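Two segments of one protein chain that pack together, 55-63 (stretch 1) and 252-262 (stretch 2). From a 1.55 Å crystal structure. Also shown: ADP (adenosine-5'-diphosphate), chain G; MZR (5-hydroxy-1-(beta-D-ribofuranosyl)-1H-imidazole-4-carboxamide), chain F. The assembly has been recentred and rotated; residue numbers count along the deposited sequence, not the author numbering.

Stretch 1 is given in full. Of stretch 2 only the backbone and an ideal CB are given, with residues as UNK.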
# COMPACT_ATOMS: atom_id res chain seq x y z
N TYR B 55 9.94 16.67 -15.03
CA TYR B 55 11.34 16.45 -14.64
C TYR B 55 12.07 15.74 -15.80
O TYR B 55 13.21 16.12 -16.13
CB TYR B 55 11.39 15.63 -13.34
CG TYR B 55 12.79 15.32 -12.88
CD1 TYR B 55 13.55 16.28 -12.22
CD2 TYR B 55 13.34 14.08 -13.13
CE1 TYR B 55 14.86 16.02 -11.84
CE2 TYR B 55 14.66 13.80 -12.72
CZ TYR B 55 15.39 14.77 -12.10
OH TYR B 55 16.70 14.54 -11.68
N ALA B 56 11.45 14.72 -16.37
CA ALA B 56 12.03 13.99 -17.50
C ALA B 56 12.23 14.89 -18.71
O ALA B 56 13.32 14.89 -19.30
CB ALA B 56 11.19 12.78 -17.85
N LEU B 57 11.23 15.70 -19.02
CA LEU B 57 11.34 16.58 -20.20
C LEU B 57 12.46 17.59 -19.94
O LEU B 57 13.26 17.88 -20.87
CB LEU B 57 9.98 17.20 -20.49
CG LEU B 57 9.98 18.10 -21.72
CD1 LEU B 57 10.44 17.26 -22.93
CD2 LEU B 57 8.54 18.53 -21.91
N ASN B 58 12.59 18.08 -18.71
CA ASN B 58 13.64 19.03 -18.32
C ASN B 58 15.03 18.43 -18.40
O ASN B 58 16.01 19.09 -18.85
CB ASN B 58 13.33 19.58 -16.91
CG ASN B 58 14.15 20.78 -16.56
OD1 ASN B 58 14.09 21.81 -17.26
ND2 ASN B 58 14.94 20.67 -15.50
N LEU B 59 15.18 17.16 -18.01
CA LEU B 59 16.49 16.49 -18.15
C LEU B 59 16.90 16.45 -19.62
O LEU B 59 18.11 16.48 -19.91
CB LEU B 59 16.39 15.03 -17.70
CG LEU B 59 16.35 14.76 -16.20
CD1 LEU B 59 16.11 13.25 -16.01
CD2 LEU B 59 17.65 15.20 -15.49
N LEU B 60 15.94 16.36 -20.51
CA LEU B 60 16.25 16.24 -21.97
C LEU B 60 16.54 17.63 -22.58
O LEU B 60 16.93 17.72 -23.76
CB LEU B 60 15.15 15.53 -22.71
CG LEU B 60 15.06 14.01 -22.38
CD1 LEU B 60 13.72 13.43 -22.75
CD2 LEU B 60 16.25 13.30 -23.14
N GLY B 61 16.37 18.67 -21.78
CA GLY B 61 16.55 20.06 -22.28
C GLY B 61 15.30 20.64 -22.92
O GLY B 61 15.39 21.66 -23.64
N GLY B 62 14.12 20.06 -22.68
CA GLY B 62 12.86 20.60 -23.18
C GLY B 62 12.35 21.68 -22.22
O GLY B 62 12.95 21.89 -21.18
N ASP B 63 11.29 22.39 -22.61
CA ASP B 63 10.78 23.52 -21.85
C ASP B 63 9.43 23.09 -21.30
O ASP B 63 8.44 23.15 -21.96
CB ASP B 63 10.59 24.73 -22.77
CG ASP B 63 10.15 25.97 -22.02
OD1 ASP B 63 10.00 25.92 -20.79
OD2 ASP B 63 9.97 27.04 -22.67
N UNK B 252 6.64 5.05 -16.03
CA UNK B 252 5.77 5.48 -17.13
C UNK B 252 5.89 7.00 -17.31
O UNK B 252 5.81 7.50 -18.44
CB UNK B 252 4.32 5.08 -16.86
N UNK B 253 6.03 7.76 -16.23
CA UNK B 253 6.14 9.21 -16.36
C UNK B 253 7.46 9.62 -17.03
O UNK B 253 7.48 10.57 -17.84
CB UNK B 253 6.02 9.87 -14.98
N UNK B 254 8.54 8.92 -16.68
CA UNK B 254 9.84 9.20 -17.32
C UNK B 254 9.68 8.92 -18.83
O UNK B 254 10.15 9.70 -19.68
CB UNK B 254 10.96 8.35 -16.71
N UNK B 255 9.07 7.78 -19.15
CA UNK B 255 8.77 7.40 -20.54
C UNK B 255 7.98 8.50 -21.23
O UNK B 255 8.31 8.92 -22.35
CB UNK B 255 7.99 6.08 -20.59
N UNK B 256 6.93 8.99 -20.59
CA UNK B 256 6.11 10.05 -21.23
C UNK B 256 6.93 11.32 -21.47
O UNK B 256 6.73 11.96 -22.52
CB UNK B 256 4.89 10.38 -20.36
N UNK B 257 7.82 11.71 -20.57
CA UNK B 257 8.75 12.85 -20.81
C UNK B 257 9.54 12.63 -22.09
O UNK B 257 9.65 13.55 -22.94
CB UNK B 257 9.71 13.03 -19.63
N UNK B 258 10.09 11.43 -22.27
CA UNK B 258 10.89 11.17 -23.49
C UNK B 258 10.02 11.19 -24.72
O UNK B 258 10.45 11.69 -25.79
CB UNK B 258 11.61 9.82 -23.40
N UNK B 259 8.84 10.61 -24.63
CA UNK B 259 7.92 10.63 -25.77
C UNK B 259 7.58 12.06 -26.16
O UNK B 259 7.62 12.38 -27.36
CB UNK B 259 6.64 9.85 -25.45
N UNK B 260 7.25 12.91 -25.18
CA UNK B 260 6.89 14.31 -25.46
C UNK B 260 8.09 15.02 -26.13
O UNK B 260 7.88 15.80 -27.07
CB UNK B 260 6.48 15.03 -24.17
N UNK B 261 9.31 14.76 -25.66
CA UNK B 261 10.48 15.42 -26.27
C UNK B 261 10.59 14.96 -27.73
O UNK B 261 10.81 15.79 -28.64
CB UNK B 261 11.76 15.10 -25.50
N UNK B 262 10.42 13.65 -27.97
CA UNK B 262 10.53 13.12 -29.35
C UNK B 262 9.45 13.75 -30.24
O UNK B 262 9.74 14.16 -31.38
CB UNK B 262 10.40 11.60 -29.36
PB ADP G . 4.04 2.56 -15.43
O1B ADP G . 3.18 1.42 -14.90
O2B ADP G . 3.16 3.59 -16.07
O3B ADP G . 5.08 3.19 -14.58
PA ADP G . 5.63 0.60 -17.05
O1A ADP G . 5.86 -0.27 -15.81
O2A ADP G . 4.94 0.02 -18.25
O3A ADP G . 4.81 1.92 -16.75
O5' ADP G . 7.09 1.09 -17.36
C5' ADP G . 7.21 2.10 -18.37
C4' ADP G . 8.47 1.96 -19.21
O4' ADP G . 9.63 2.05 -18.35
C3' ADP G . 8.60 0.59 -19.92
O3' ADP G . 7.85 0.57 -21.15
C2' ADP G . 10.10 0.46 -20.02
O2' ADP G . 10.58 1.20 -21.17
C1' ADP G . 10.62 1.13 -18.78
N9 ADP G . 10.77 0.11 -17.71
C8 ADP G . 9.88 -0.29 -16.74
N7 ADP G . 10.42 -1.30 -15.99
C5 ADP G . 11.59 -1.60 -16.52
C6 ADP G . 12.63 -2.58 -16.25
N6 ADP G . 12.44 -3.44 -15.21
N1 ADP G . 13.72 -2.59 -17.00
C2 ADP G . 13.90 -1.73 -18.03
N3 ADP G . 12.99 -0.79 -18.33
C4 ADP G . 11.84 -0.70 -17.65
N1 MZR F . -4.10 10.85 -9.14
O3 MZR F . -1.35 11.28 -9.40
C4 MZR F . -1.34 10.03 -8.74
C5 MZR F . -2.51 9.28 -8.34
C6 MZR F . -3.91 9.69 -8.52
O6 MZR F . -4.77 8.91 -8.06
N7 MZR F . -1.98 8.17 -7.77
C8 MZR F . -0.63 8.25 -7.83
N9 MZR F . -0.22 9.41 -8.43
C1' MZR F . 1.17 9.81 -8.72
C2' MZR F . 2.18 9.69 -7.60
O2' MZR F . 2.22 10.96 -6.95
C3' MZR F . 3.46 9.26 -8.35
O3' MZR F . 4.58 10.16 -8.28
C4' MZR F . 3.02 9.08 -9.78
O4' MZR F . 1.63 8.86 -9.68
C5' MZR F . 3.70 7.89 -10.42
O5' MZR F . 3.22 7.84 -11.79

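Stretch 2 is helical throughout. It crosses the helix of stretch 1 at 47° between N-to-C directions, with the axes 7.7 Å apart at their closest.

Position 252 lies out of reach of stretch 1. Its ideal CB would sit 2.0 Å from ADP O2B, so any side chain would clash with the nucleotide. The residue is G252, and its N donates to ADP O3B at 2.8 Å.

Position 253 points sideways, with no atom of stretch 1 near its CB. The hydroxyl O5' of MZR lies on that side of the helix, so a polar or acidic side chain would suit. It is D253; MZR O5' donates to its OD2 at 2.7 Å.

Position 254 also points sideways. Its ideal CB is 4.6 Å from A56 CB, so a small apolar side chain fits. It is A254. Its carbonyl O lies 3.7 Å from A56 CB.

Positions 255 and 259 point away, and stretch 1 sets no limit; they are F255 and L259. Position 256 points sideways, again free of stretch 1; a long polar side chain could reach the vicinity of the ADP phosphates. It is R256, and NH1 donates to G252 O at 2.9 Å.

Position 257 is the point of closest approach, with its CA 4.6 Å from L57 CA. A CB would point toward stretch 1, falling 2.3 Å from A56 CB and 3.1 Å from L57 N. Only glycine suits. In G257, CA packs 3.8 Å from A56 CB.

Position 258 points sideways, its ideal CB 4.2 Å from L60 CD1. Glycine or a small apolar residue would be compatible with this contact. It is G258.

Position 260 points toward stretch 1, with its ideal CB 4.6 Å from L57 CD2. Leucine, isoleucine or methionine would be reasonable. It is L260, near L57 but not in close contact.

Position 261 points toward stretch 1. Its ideal CB is 3.6 Å from L57 CD1 and 3.8 Å from L60 CD1. Beyond lie the L60 side chain and the glycine turn at G61 and G62, which leaves room for a large apolar or aromatic group. It is Y261, chi1 t. L60 CB sits over one ring face, 4.0 Å from the Y261 ring centroid, a CH-pi contact. L57 CD1 and G62 N lie at the ring edge. Y261 OH hydrogen-bonds a water at 2.8 Å, and that water donates a weak bond to G61 O at 3.5 Å.

Position 262 is clear of stretch 1; it is G262.

Stretch 2 (252-262) GDAFRGGLLYG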
# COMPACT_ATOMS: atom_id res chain seq x y z
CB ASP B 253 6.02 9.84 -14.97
CG ASP B 253 4.60 9.78 -14.43
OD1 ASP B 253 3.65 9.63 -15.21
OD2 ASP B 253 4.44 9.85 -13.21
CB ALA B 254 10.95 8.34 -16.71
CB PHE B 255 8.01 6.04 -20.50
CG PHE B 255 7.68 5.46 -21.85
CD1 PHE B 255 8.41 4.38 -22.39
CD2 PHE B 255 6.58 5.95 -22.56
CE1 PHE B 255 8.03 3.85 -23.67
CE2 PHE B 255 6.21 5.41 -23.78
CZ PHE B 255 6.96 4.38 -24.34
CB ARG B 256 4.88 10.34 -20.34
CG ARG B 256 3.83 9.26 -20.55
CD ARG B 256 2.96 9.18 -19.31
NE ARG B 256 1.93 8.15 -19.41
CZ ARG B 256 2.16 6.83 -19.44
NH1 ARG B 256 3.39 6.33 -19.50
NH2 ARG B 256 1.16 6.01 -19.49
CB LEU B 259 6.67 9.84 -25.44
CG LEU B 259 5.99 9.30 -26.68
CD1 LEU B 259 6.77 8.09 -27.19
CD2 LEU B 259 4.56 8.90 -26.32
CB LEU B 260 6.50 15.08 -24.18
CG LEU B 260 5.15 14.66 -23.63
CD1 LEU B 260 5.12 15.19 -22.19
CD2 LEU B 260 4.06 15.35 -24.48
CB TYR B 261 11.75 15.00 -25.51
CG TYR B 261 12.97 15.69 -26.03
CD1 TYR B 261 13.31 16.95 -25.59
CD2 TYR B 261 13.76 15.07 -27.02
CE1 TYR B 261 14.42 17.60 -26.04
CE2 TYR B 261 14.90 15.72 -27.51
CZ TYR B 261 15.20 16.98 -27.00
OH TYR B 261 16.34 17.63 -27.48
O HOH W 1 16.75 20.18 -26.50
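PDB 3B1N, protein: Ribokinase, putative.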